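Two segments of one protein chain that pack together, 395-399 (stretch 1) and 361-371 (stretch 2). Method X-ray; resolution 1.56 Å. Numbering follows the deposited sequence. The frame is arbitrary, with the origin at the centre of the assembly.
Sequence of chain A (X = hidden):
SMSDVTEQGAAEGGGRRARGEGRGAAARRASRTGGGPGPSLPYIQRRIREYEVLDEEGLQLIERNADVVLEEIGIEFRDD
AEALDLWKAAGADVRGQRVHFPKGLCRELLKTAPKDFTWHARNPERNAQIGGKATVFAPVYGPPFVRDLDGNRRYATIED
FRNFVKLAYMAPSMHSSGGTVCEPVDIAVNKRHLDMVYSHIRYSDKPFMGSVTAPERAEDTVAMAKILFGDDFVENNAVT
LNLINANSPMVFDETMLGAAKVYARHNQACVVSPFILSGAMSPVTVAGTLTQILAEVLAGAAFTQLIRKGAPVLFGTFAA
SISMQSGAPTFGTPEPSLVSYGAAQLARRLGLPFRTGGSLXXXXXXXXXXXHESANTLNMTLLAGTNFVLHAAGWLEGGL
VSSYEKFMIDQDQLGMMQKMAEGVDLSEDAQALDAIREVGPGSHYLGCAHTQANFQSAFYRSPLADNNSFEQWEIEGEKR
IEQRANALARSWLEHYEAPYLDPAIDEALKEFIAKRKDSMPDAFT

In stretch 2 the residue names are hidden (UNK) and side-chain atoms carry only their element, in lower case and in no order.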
# COMPACT_ATOMS: atom_id res chain seq x y z
N TRP A 395 -1.68 9.48 -13.83
CA TRP A 395 -2.17 10.69 -13.16
C TRP A 395 -1.11 11.38 -12.32
O TRP A 395 -0.45 10.75 -11.48
CB TRP A 395 -3.32 10.26 -12.26
CG TRP A 395 -3.92 11.21 -11.29
CD1 TRP A 395 -3.33 11.80 -10.20
CD2 TRP A 395 -5.30 11.60 -11.25
NE1 TRP A 395 -4.28 12.49 -9.46
CE2 TRP A 395 -5.48 12.39 -10.09
CE3 TRP A 395 -6.41 11.37 -12.08
CZ2 TRP A 395 -6.71 12.94 -9.77
CZ3 TRP A 395 -7.59 11.91 -11.74
CH2 TRP A 395 -7.73 12.70 -10.61
N LEU A 396 -1.02 12.69 -12.47
CA LEU A 396 -0.17 13.51 -11.65
C LEU A 396 -0.91 14.82 -11.40
O LEU A 396 -1.87 15.19 -12.11
CB LEU A 396 1.18 13.72 -12.41
CG LEU A 396 2.38 14.18 -11.64
CD1 LEU A 396 2.76 13.21 -10.52
CD2 LEU A 396 3.55 14.30 -12.60
N GLU A 397 -0.47 15.55 -10.38
CA GLU A 397 -0.88 16.90 -10.14
C GLU A 397 -2.39 16.97 -9.97
O GLU A 397 -3.07 17.83 -10.52
CB GLU A 397 -0.35 17.85 -11.25
CG GLU A 397 -0.30 19.28 -10.79
CD GLU A 397 0.01 20.23 -11.93
OE1 GLU A 397 1.12 20.13 -12.53
OE2 GLU A 397 -0.86 21.04 -12.27
N GLY A 398 -2.95 16.04 -9.20
CA GLY A 398 -4.33 16.12 -8.84
C GLY A 398 -5.29 15.95 -9.99
O GLY A 398 -6.47 16.34 -9.89
N GLY A 399 -4.82 15.34 -11.08
CA GLY A 399 -5.68 15.12 -12.23
C GLY A 399 -5.49 16.11 -13.35
O GLY A 399 -6.14 15.99 -14.37
N UNK A 361 -2.59 10.90 -6.98
CA UNK A 361 -1.72 11.75 -6.20
C UNK A 361 -1.90 13.22 -6.52
O UNK A 361 -2.51 13.61 -7.55
c UNK A 361 -0.27 11.35 -6.43
s UNK A 361 0.32 11.64 -8.13
N UNK A 362 -1.35 14.05 -5.65
CA UNK A 362 -1.40 15.49 -5.78
C UNK A 362 -0.05 16.12 -6.06
O UNK A 362 0.04 17.33 -6.27
N UNK A 363 1.02 15.34 -6.03
CA UNK A 363 2.33 15.89 -6.32
C UNK A 363 2.48 16.43 -7.71
O UNK A 363 1.79 16.02 -8.62
o UNK A 363 4.67 15.35 -6.09
c UNK A 363 3.38 14.79 -6.13
N UNK A 364 3.39 17.39 -7.89
CA UNK A 364 3.66 17.98 -9.20
C UNK A 364 4.69 17.20 -10.01
O UNK A 364 4.88 17.47 -11.20
n UNK A 364 1.32 20.08 -5.54
c UNK A 364 2.92 20.43 -8.97
c UNK A 364 2.39 20.35 -6.53
c UNK A 364 4.09 19.44 -9.04
c UNK A 364 1.87 20.20 -7.93
N UNK A 365 5.38 16.28 -9.33
CA UNK A 365 6.50 15.55 -9.93
C UNK A 365 6.37 14.08 -9.52
O UNK A 365 5.76 13.80 -8.49
c UNK A 365 7.93 16.37 -8.01
c UNK A 365 8.14 17.39 -10.27
c UNK A 365 7.86 16.12 -9.51
N UNK A 366 6.94 13.16 -10.30
CA UNK A 366 6.86 11.73 -9.98
C UNK A 366 7.86 11.36 -8.85
O UNK A 366 8.72 10.50 -9.05
c UNK A 366 7.64 13.41 -11.56
c UNK A 366 8.10 12.03 -11.97
c UNK A 366 7.20 11.07 -11.34
N UNK A 367 7.77 12.06 -7.73
CA UNK A 367 8.70 11.88 -6.60
C UNK A 367 8.10 10.96 -5.55
O UNK A 367 7.16 10.22 -5.83
c UNK A 367 9.06 13.26 -6.02
o UNK A 367 8.20 14.95 -4.60
c UNK A 367 7.89 13.95 -5.28
o UNK A 367 6.73 13.50 -5.41
N UNK A 368 8.74 10.89 -4.37
CA UNK A 368 8.26 10.01 -3.32
C UNK A 368 6.88 10.34 -2.80
O UNK A 368 6.18 9.47 -2.38
c UNK A 368 9.27 9.91 -2.17
N UNK A 369 6.46 11.62 -2.93
CA UNK A 369 5.08 11.98 -2.60
C UNK A 369 4.13 11.33 -3.60
O UNK A 369 3.15 10.66 -3.20
c UNK A 369 4.89 13.51 -2.58
n UNK A 369 1.90 15.68 -2.63
o UNK A 369 4.06 16.20 -2.33
c UNK A 369 3.45 13.89 -2.25
c UNK A 369 3.16 15.36 -2.40
N UNK A 370 4.41 11.52 -4.88
CA UNK A 370 3.55 10.93 -5.90
C UNK A 370 3.41 9.44 -5.67
O UNK A 370 2.31 8.85 -5.78
c UNK A 370 4.10 11.18 -7.26
N UNK A 371 4.57 8.81 -5.36
CA UNK A 371 4.59 7.34 -5.22
C UNK A 371 3.87 6.86 -3.98
O UNK A 371 3.14 5.88 -4.05
c UNK A 371 6.04 6.86 -5.22
O HOH W 1 3.63 19.17 -13.00

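Position 361 has one side-chain carbon followed by a sulfur, with nothing beyond it. The sulfur lies 3.8 Å from Leu 396 CD1 and 4.2 Å from Trp 395 CD1, at the edge of the indole. A single carbon ending in sulfur is Cys 361, with chi1 at 65° (p). Its carbonyl is the busiest acceptor of the contact: Trp 395 NE1 donates to Cys 361 O at 2.8 Å, and Gly 398 N donates to the same Cys 361 O at 3.0 Å.

Position 362 has no side-chain atoms, so it is Gly 362. Gly 362 CA and Gly 398 CA, 4.3 Å apart, are the nearest CA-CA pair across the stretches.

Position 363 carries one carbon and one oxygen, neither within 4.5 Å of stretch 1, which makes it Ser 363. The side chain points away from stretch 1, while the backbone faces it: Glu 397 N donates to Ser 363 O at 2.9 Å.

At position 364 four carbons run in a row to a terminal nitrogen, and a carbon of the row packs on stretch 1, at Glu 397 CG. This is the pattern of Lys 364, and the packed atom is Lys 364 CD, 3.7 Å from Glu 397 CG. The chain folds back, with chi2 and chi3 both p, so that Lys 364 NZ donates to Gly 362 O at 3.1 Å. Water 1 donates to both Lys 364 O (2.8 Å) and Glu 397 OE1 (2.7 Å), bridging the stretches.

Position 365 shows one carbon bearing two more. This beta-branched, all-carbon group is Val 365; it points away, but Val 365 O comes within 3.7 Å of Leu 396 CD1.

Three carbons at position 366 close a ring onto the backbone nitrogen, and one of them approaches Leu 396 CD2, giving Pro 366. The pair is Pro 366 CD and Leu 396 CD2, at 4.3 Å.

Position 367 has two carbons, the second carrying two oxygens, and none of these atoms touches stretch 1. A fork of one oxygen and one nitrogen would be Asn; here both end atoms are oxygen, so this is Asp 367. It caps the helix, Asp 367 OD1 accepting from the backbone N of position 370 and, weakly, from that of position 369.

Position 368 has one carbon, out of reach: Ala 368. Position 369 has three carbons, the third bearing oxygen and nitrogen, also out of reach: Gln 369. The lone carbon at position 370 points toward stretch 1, 4.1 Å from Leu 396 CD1: Ala 370. Position 371, again one carbon and out of reach, is Ala 371.

The contact thus joins three direct hydrogen bonds to backbone carbonyls with an apolar insertion: the end of Leu 396 reaches Cys 361, Pro 366 and Ala 370.

Stretch 2 361-371: CGSKVPDAQAA
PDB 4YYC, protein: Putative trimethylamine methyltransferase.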